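Local coordinates for 450aa long hypothetical fmu protein (Pyrococcus horikoshii, PDB 2YXL) that probably methylates cytosine at carbon 5 in RNA, using S-adenosyl-L-methionine as methyl donor, at residues L24-K29 / A89-V94; E37-H42 / R51-I56. All blocks are in the same frame, centred on the assembly; numbering follows the deposited sequence.

Interaction 1: L24-K29 / A89-V94; sequences LGEIIK and ALRVAV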
ATOM      1  N   LEU A  24      13.052  -3.502  -9.474  1.00 34.55           N
ATOM      2  CA  LEU A  24      12.365  -2.213  -9.562  1.00 35.02           C
ATOM      3  C   LEU A  24      11.470  -1.947  -8.356  1.00 35.31           C
ATOM      4  O   LEU A  24      11.227  -0.791  -8.006  1.00 35.41           O
ATOM      5  CB  LEU A  24      11.564  -2.089 -10.861  1.00 34.95           C
ATOM      6  CG  LEU A  24      12.322  -1.980 -12.190  1.00 35.27           C
ATOM      7  CD1 LEU A  24      11.321  -1.920 -13.331  1.00 35.69           C
ATOM      8  CD2 LEU A  24      13.258  -0.780 -12.238  1.00 34.81           C
ATOM      9  N   GLY A  25      10.998  -3.018  -7.723  1.00 35.73           N
ATOM     10  CA  GLY A  25      10.157  -2.924  -6.528  1.00 36.33           C
ATOM     11  C   GLY A  25      10.868  -2.288  -5.350  1.00 36.86           C
ATOM     12  O   GLY A  25      10.234  -1.848  -4.391  1.00 36.86           O
ATOM     13  N   GLU A  26      12.193  -2.241  -5.431  1.00 37.38           N
ATOM     14  CA  GLU A  26      13.020  -1.671  -4.387  1.00 37.90           C
ATOM     15  C   GLU A  26      13.049  -0.150  -4.487  1.00 38.24           C
ATOM     16  O   GLU A  26      13.206   0.536  -3.478  1.00 38.48           O
ATOM     17  CB  GLU A  26      14.435  -2.234  -4.490  1.00 37.84           C
ATOM     18  CG  GLU A  26      15.135  -2.414  -3.166  1.00 38.34           C
ATOM     19  CD  GLU A  26      16.396  -3.250  -3.282  1.00 39.31           C
ATOM     20  OE1 GLU A  26      17.225  -2.971  -4.177  1.00 38.87           O
ATOM     21  OE2 GLU A  26      16.561  -4.186  -2.468  1.00 40.21           O
ATOM     22  N   ILE A  27      12.882   0.371  -5.704  1.00 38.62           N
ATOM     23  CA  ILE A  27      12.977   1.816  -5.950  1.00 39.00           C
ATOM     24  C   ILE A  27      11.662   2.478  -6.375  1.00 39.32           C
ATOM     25  O   ILE A  27      11.528   3.700  -6.293  1.00 39.59           O
ATOM     26  CB  ILE A  27      14.099   2.171  -6.970  1.00 39.01           C
ATOM     27  CG1 ILE A  27      13.896   1.433  -8.303  1.00 39.37           C
ATOM     28  CG2 ILE A  27      15.476   1.884  -6.366  1.00 39.04           C
ATOM     29  CD1 ILE A  27      14.844   1.871  -9.425  1.00 39.08           C
ATOM     30  N   ILE A  28      10.697   1.680  -6.822  1.00 39.57           N
ATOM     31  CA  ILE A  28       9.384   2.210  -7.191  1.00 39.78           C
ATOM     32  C   ILE A  28       8.320   1.728  -6.204  1.00 39.98           C
ATOM     33  O   ILE A  28       8.087   0.525  -6.060  1.00 40.02           O
ATOM     34  CB  ILE A  28       9.001   1.863  -8.655  1.00 39.81           C
ATOM     35  CG1 ILE A  28      10.010   2.484  -9.630  1.00 39.80           C
ATOM     36  CG2 ILE A  28       7.577   2.335  -8.970  1.00 39.59           C
ATOM     37  CD1 ILE A  28       9.925   1.958 -11.054  1.00 39.82           C
ATOM     38  N   LYS A  29       7.693   2.682  -5.521  1.00 40.20           N
ATOM     39  CA  LYS A  29       6.658   2.389  -4.534  1.00 40.52           C
ATOM     40  C   LYS A  29       5.351   3.093  -4.904  1.00 40.69           C
ATOM     41  O   LYS A  29       5.379   4.243  -5.344  1.00 40.83           O
ATOM     42  CB  LYS A  29       7.109   2.806  -3.125  1.00 40.57           C
ATOM     43  CG  LYS A  29       8.329   2.055  -2.576  1.00 40.97           C
ATOM     44  CD  LYS A  29       8.082   0.550  -2.430  1.00 41.27           C
ATOM     45  CE  LYS A  29       9.257  -0.125  -1.737  1.00 41.75           C
ATOM     46  NZ  LYS A  29       9.206  -1.615  -1.819  1.00 41.81           N
ATOM     47  N   ALA A  89      18.111 -11.081  -8.151  1.00 30.56           N
ATOM     48  CA  ALA A  89      18.240 -12.424  -8.718  1.00 30.79           C
ATOM     49  C   ALA A  89      18.362 -13.481  -7.623  1.00 30.94           C
ATOM     50  O   ALA A  89      17.725 -14.537  -7.702  1.00 31.19           O
ATOM     51  CB  ALA A  89      19.417 -12.501  -9.674  1.00 30.68           C
ATOM     52  N   LEU A  90      19.166 -13.189  -6.603  1.00 30.87           N
ATOM     53  CA  LEU A  90      19.353 -14.104  -5.483  1.00 30.84           C
ATOM     54  C   LEU A  90      18.039 -14.337  -4.729  1.00 31.06           C
ATOM     55  O   LEU A  90      17.727 -15.470  -4.359  1.00 31.21           O
ATOM     56  CB  LEU A  90      20.455 -13.603  -4.544  1.00 30.75           C
ATOM     57  CG  LEU A  90      21.911 -13.674  -5.027  1.00 30.61           C
ATOM     58  CD1 LEU A  90      22.838 -13.021  -4.027  1.00 29.61           C
ATOM     59  CD2 LEU A  90      22.353 -15.119  -5.290  1.00 30.69           C
ATOM     60  N   ARG A  91      17.263 -13.271  -4.534  1.00 30.97           N
ATOM     61  CA  ARG A  91      15.956 -13.371  -3.880  1.00 31.23           C
ATOM     62  C   ARG A  91      14.989 -14.258  -4.672  1.00 31.34           C
ATOM     63  O   ARG A  91      14.300 -15.111  -4.106  1.00 31.30           O
ATOM     64  CB  ARG A  91      15.352 -11.982  -3.661  1.00 31.26           C
ATOM     65  CG  ARG A  91      15.977 -11.212  -2.509  1.00 31.36           C
ATOM     66  CD  ARG A  91      15.553  -9.750  -2.494  1.00 31.78           C
ATOM     67  NE  ARG A  91      15.949  -9.104  -1.241  1.00 32.38           N
ATOM     68  CZ  ARG A  91      15.804  -7.809  -0.969  1.00 32.76           C
ATOM     69  NH1 ARG A  91      15.273  -6.976  -1.858  1.00 32.62           N
ATOM     70  NH2 ARG A  91      16.200  -7.342   0.207  1.00 33.14           N
ATOM     71  N   VAL A  92      14.958 -14.050  -5.983  1.00 31.40           N
ATOM     72  CA  VAL A  92      14.132 -14.832  -6.887  1.00 31.40           C
ATOM     73  C   VAL A  92      14.517 -16.318  -6.838  1.00 31.67           C
ATOM     74  O   VAL A  92      13.643 -17.190  -6.720  1.00 31.53           O
ATOM     75  CB  VAL A  92      14.224 -14.272  -8.332  1.00 31.49           C
ATOM     76  CG1 VAL A  92      13.670 -15.261  -9.355  1.00 31.22           C
ATOM     77  CG2 VAL A  92      13.499 -12.932  -8.428  1.00 31.14           C
ATOM     78  N   ALA A  93      15.820 -16.592  -6.905  1.00 31.60           N
ATOM     79  CA  ALA A  93      16.328 -17.965  -6.924  1.00 31.75           C
ATOM     80  C   ALA A  93      16.084 -18.707  -5.608  1.00 31.91           C
ATOM     81  O   ALA A  93      15.679 -19.869  -5.619  1.00 31.94           O
ATOM     82  CB  ALA A  93      17.811 -17.990  -7.290  1.00 31.62           C
ATOM     83  N   VAL A  94      16.329 -18.032  -4.487  1.00 32.18           N
ATOM     84  CA  VAL A  94      16.122 -18.621  -3.161  1.00 32.44           C
ATOM     85  C   VAL A  94      14.642 -18.937  -2.925  1.00 32.61           C
ATOM     86  O   VAL A  94      14.305 -20.005  -2.414  1.00 32.69           O
ATOM     87  CB  VAL A  94      16.697 -17.718  -2.029  1.00 32.51           C
ATOM     88  CG1 VAL A  94      16.200 -18.164  -0.650  1.00 32.56           C
ATOM     89  CG2 VAL A  94      18.226 -17.716  -2.074  1.00 32.42           C
TER
HETATM   90  O   HOH W   1      15.182  -4.071  -0.191  1.00 55.95           O
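E26 and R91 reach out from their backbones and meet only at their ends, their CA atoms 12.1 Å apart. OE2 of E26 lies 3.1 Å from NH1 of R91 in a salt bridge whose hydrogen bond is weak, bent to 126° at the hydrogen. Carboxylate and guanidinium planes stand 72° apart, so the charges meet obliquely rather than as a flat two-pronged pair. Past CG the R91 chain runs extended to NE, which carries the positive charge away from helix 84-99. Both ends have stronger partners elsewhere: OE1 of E26 pairs with R87, one turn earlier on the same helix, and NH2 of R91 with D68 of helix 47-75. A water gives a proton to E26 OE2 at 2.7 Å and is held weakly by R91 NH2 in the guanidinium plane. This loose polar junction, with one water in it, buries just 58 Å² between the segments. Tighter packing belongs to other faces of helix 84-99, where L90 and V94 rest on I71 and V92 on I18, I19 and I22 of helix 12-24. On the loop, NZ of K29 turns back to G25 O at 2.8 Å, nearly in line with the carbonyl bond, and also pairs with E351. The arrangement is that of a polar ion-pair network at the margin of an all-helical N-terminal bundle, linking an interhelical loop to a packed helix.

Interaction 2: E37-H42 / R51-I56; sequences EAFKKH and RVLTMI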
ATOM      1  N   GLU A  37       5.281  -2.429 -14.713  1.00 42.67           N
ATOM      2  CA  GLU A  37       6.336  -1.954 -15.608  1.00 42.75           C
ATOM      3  C   GLU A  37       7.186  -3.101 -16.160  1.00 42.62           C
ATOM      4  O   GLU A  37       7.415  -3.178 -17.370  1.00 42.63           O
ATOM      5  CB  GLU A  37       7.207  -0.907 -14.892  1.00 42.84           C
ATOM      6  CG  GLU A  37       8.591  -0.656 -15.503  1.00 43.55           C
ATOM      7  CD  GLU A  37       8.611   0.435 -16.562  1.00 44.52           C
ATOM      8  OE1 GLU A  37       9.602   1.197 -16.591  1.00 44.97           O
ATOM      9  OE2 GLU A  37       7.657   0.534 -17.364  1.00 45.20           O
ATOM     10  N   ALA A  38       7.631  -3.989 -15.272  1.00 42.51           N
ATOM     11  CA  ALA A  38       8.510  -5.101 -15.642  1.00 42.46           C
ATOM     12  C   ALA A  38       7.815  -6.125 -16.533  1.00 42.42           C
ATOM     13  O   ALA A  38       8.422  -6.665 -17.462  1.00 42.38           O
ATOM     14  CB  ALA A  38       9.066  -5.776 -14.398  1.00 42.40           C
ATOM     15  N   PHE A  39       6.544  -6.382 -16.240  1.00 42.37           N
ATOM     16  CA  PHE A  39       5.753  -7.366 -16.975  1.00 42.48           C
ATOM     17  C   PHE A  39       5.454  -6.913 -18.408  1.00 42.54           C
ATOM     18  O   PHE A  39       5.490  -7.723 -19.335  1.00 42.54           O
ATOM     19  CB  PHE A  39       4.465  -7.693 -16.207  1.00 42.38           C
ATOM     20  CG  PHE A  39       4.670  -8.625 -15.030  1.00 42.32           C
ATOM     21  CD1 PHE A  39       5.920  -8.759 -14.423  1.00 42.58           C
ATOM     22  CD2 PHE A  39       3.603  -9.354 -14.518  1.00 42.32           C
ATOM     23  CE1 PHE A  39       6.104  -9.613 -13.336  1.00 42.49           C
ATOM     24  CE2 PHE A  39       3.775 -10.211 -13.431  1.00 42.22           C
ATOM     25  CZ  PHE A  39       5.027 -10.341 -12.840  1.00 42.45           C
ATOM     26  N   LYS A  40       5.180  -5.620 -18.580  1.00 42.67           N
ATOM     27  CA  LYS A  40       4.937  -5.035 -19.901  1.00 42.83           C
ATOM     28  C   LYS A  40       6.231  -4.906 -20.700  1.00 42.89           C
ATOM     29  O   LYS A  40       6.219  -4.986 -21.932  1.00 42.95           O
ATOM     30  CB  LYS A  40       4.259  -3.664 -19.784  1.00 42.85           C
ATOM     31  CG  LYS A  40       2.930  -3.667 -19.035  1.00 43.11           C
ATOM     32  CD  LYS A  40       1.790  -4.267 -19.855  1.00 43.42           C
ATOM     33  CE  LYS A  40       0.681  -4.789 -18.951  1.00 43.29           C
ATOM     34  NZ  LYS A  40       0.271  -3.790 -17.925  1.00 43.44           N
ATOM     35  N   LYS A  41       7.337  -4.699 -19.988  1.00 42.96           N
ATOM     36  CA  LYS A  41       8.663  -4.598 -20.594  1.00 43.03           C
ATOM     37  C   LYS A  41       9.085  -5.939 -21.192  1.00 42.99           C
ATOM     38  O   LYS A  41       9.647  -5.987 -22.287  1.00 43.07           O
ATOM     39  CB  LYS A  41       9.683  -4.148 -19.544  1.00 43.14           C
ATOM     40  CG  LYS A  41      10.931  -3.472 -20.093  1.00 43.48           C
ATOM     41  CD  LYS A  41      12.021  -3.437 -19.029  1.00 44.54           C
ATOM     42  CE  LYS A  41      13.141  -2.460 -19.373  1.00 44.97           C
ATOM     43  NZ  LYS A  41      12.821  -1.075 -18.926  1.00 45.32           N
ATOM     44  N   HIS A  42       8.799  -7.020 -20.469  1.00 42.95           N
ATOM     45  CA  HIS A  42       9.215  -8.366 -20.868  1.00 42.93           C
ATOM     46  C   HIS A  42       8.122  -9.188 -21.554  1.00 43.02           C
ATOM     47  O   HIS A  42       8.273 -10.399 -21.743  1.00 42.98           O
ATOM     48  CB  HIS A  42       9.796  -9.120 -19.672  1.00 42.82           C
ATOM     49  CG  HIS A  42      11.189  -8.702 -19.324  1.00 42.75           C
ATOM     50  ND1 HIS A  42      11.470  -7.830 -18.296  1.00 42.65           N
ATOM     51  CD2 HIS A  42      12.379  -9.021 -19.886  1.00 42.56           C
ATOM     52  CE1 HIS A  42      12.775  -7.638 -18.231  1.00 42.67           C
ATOM     53  NE2 HIS A  42      13.350  -8.349 -19.184  1.00 42.59           N
ATOM     54  N   ARG A  51      -0.242 -14.707 -13.616  1.00 40.17           N
ATOM     55  CA  ARG A  51      -0.688 -15.196 -12.312  1.00 39.88           C
ATOM     56  C   ARG A  51       0.464 -15.811 -11.510  1.00 39.41           C
ATOM     57  O   ARG A  51       0.706 -15.418 -10.366  1.00 39.59           O
ATOM     58  CB  ARG A  51      -1.827 -16.207 -12.492  1.00 39.90           C
ATOM     59  CG  ARG A  51      -2.499 -16.650 -11.203  1.00 40.19           C
ATOM     60  CD  ARG A  51      -3.706 -17.539 -11.471  1.00 40.42           C
ATOM     61  NE  ARG A  51      -4.813 -16.813 -12.095  1.00 41.72           N
ATOM     62  CZ  ARG A  51      -5.236 -16.999 -13.343  1.00 42.41           C
ATOM     63  NH1 ARG A  51      -4.656 -17.901 -14.130  1.00 43.14           N
ATOM     64  NH2 ARG A  51      -6.252 -16.285 -13.809  1.00 42.69           N
ATOM     65  N   VAL A  52       1.167 -16.762 -12.122  1.00 38.71           N
ATOM     66  CA  VAL A  52       2.289 -17.458 -11.489  1.00 38.17           C
ATOM     67  C   VAL A  52       3.394 -16.490 -11.029  1.00 37.81           C
ATOM     68  O   VAL A  52       3.871 -16.574  -9.895  1.00 37.69           O
ATOM     69  CB  VAL A  52       2.857 -18.562 -12.430  1.00 38.13           C
ATOM     70  CG1 VAL A  52       4.252 -18.997 -12.013  1.00 38.05           C
ATOM     71  CG2 VAL A  52       1.920 -19.761 -12.464  1.00 38.44           C
ATOM     72  N   LEU A  53       3.779 -15.567 -11.906  1.00 37.27           N
ATOM     73  CA  LEU A  53       4.824 -14.602 -11.595  1.00 36.88           C
ATOM     74  C   LEU A  53       4.385 -13.579 -10.549  1.00 36.74           C
ATOM     75  O   LEU A  53       5.199 -13.138  -9.738  1.00 36.59           O
ATOM     76  CB  LEU A  53       5.318 -13.901 -12.861  1.00 36.79           C
ATOM     77  CG  LEU A  53       6.003 -14.734 -13.951  1.00 36.52           C
ATOM     78  CD1 LEU A  53       6.530 -13.815 -15.035  1.00 36.23           C
ATOM     79  CD2 LEU A  53       7.124 -15.612 -13.406  1.00 36.36           C
ATOM     80  N   THR A  54       3.101 -13.217 -10.570  1.00 36.54           N
ATOM     81  CA  THR A  54       2.511 -12.326  -9.565  1.00 36.34           C
ATOM     82  C   THR A  54       2.518 -12.992  -8.188  1.00 36.23           C
ATOM     83  O   THR A  54       2.863 -12.362  -7.187  1.00 36.18           O
ATOM     84  CB  THR A  54       1.073 -11.899  -9.957  1.00 36.32           C
ATOM     85  OG1 THR A  54       1.121 -11.127 -11.162  1.00 36.45           O
ATOM     86  CG2 THR A  54       0.413 -11.063  -8.864  1.00 36.07           C
ATOM     87  N   MET A  55       2.143 -14.268  -8.155  1.00 36.09           N
ATOM     88  CA  MET A  55       2.180 -15.065  -6.932  1.00 35.96           C
ATOM     89  C   MET A  55       3.600 -15.119  -6.350  1.00 35.54           C
ATOM     90  O   MET A  55       3.786 -14.930  -5.147  1.00 35.57           O
ATOM     91  CB  MET A  55       1.621 -16.471  -7.203  1.00 36.17           C
ATOM     92  CG  MET A  55       1.624 -17.424  -6.007  1.00 37.08           C
ATOM     93  SD  MET A  55       3.221 -18.236  -5.746  1.00 39.85           S
ATOM     94  CE  MET A  55       3.259 -19.409  -7.110  1.00 39.15           C
ATOM     95  N   ILE A  56       4.589 -15.366  -7.209  1.00 35.04           N
ATOM     96  CA  ILE A  56       5.995 -15.403  -6.792  1.00 34.58           C
ATOM     97  C   ILE A  56       6.456 -14.028  -6.290  1.00 34.55           C
ATOM     98  O   ILE A  56       7.125 -13.929  -5.257  1.00 34.35           O
ATOM     99  CB  ILE A  56       6.920 -15.931  -7.927  1.00 34.60           C
ATOM    100  CG1 ILE A  56       6.614 -17.408  -8.221  1.00 34.38           C
ATOM    101  CG2 ILE A  56       8.404 -15.748  -7.567  1.00 34.21           C
ATOM    102  CD1 ILE A  56       7.330 -17.975  -9.438  1.00 34.20           C
TER
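The ring of F39, from helix 32-41, meets L53 and T54 of helix 47-75. CZ of F39 lies 3.6 Å from CB of L53, an apolar touch at the root of the leucine, met obliquely by the ring. The neighbouring ring carbon, CE2 of F39, comes 3.6 Å from OG1 of T54, which sits at the ring edge, near its plane. CG of F39 is anti to its carbonyl carbon (chi1 -77°), and this turns the ring out toward residues 51-56, where CA of F39 and CA of L53 are 9.1 Å apart. The five residues 42-46 join the two helices in a short connection that turns a corner rather than folding back, part of the N-terminal helical bundle. In the next shell, OG1 of T54 is hydrogen-bonded to N50 O, one turn back on its own helix, and to K35 NZ, which fix the hydroxyl beside the ring. An alanine in place of F39 is likely to leave the CB of L53 without its aromatic neighbour and open a gap between the helices. Farther out, L53 packs on I10, while H42, just beyond the end of helix 32-41, makes a weak bond from ND1 to A38 O and meets the ring of F117.

Overall arrangement
From the N terminus, helix 12-24 ends at L24 and opens into the loop of interaction 1, whose other side, residues 89-94, lies on helix 84-99, after two intervening helices. The chain first runs through helix 32-41, turns, and enters helix 47-75; interaction 2 joins these two and closes a short loop of eight residues. The span bridged by interaction 1, 59 residues long, contains the whole of interaction 2, so the two nest without crossing. Their centres are 12 Å apart, and CD1 of L24 packs against CG of E37 at 3.7 Å. Together they tie helices 32-41, 47-75 and 84-99 and the loop after helix 12-24 into one N-terminal helical region, away from the sinefungin pocket.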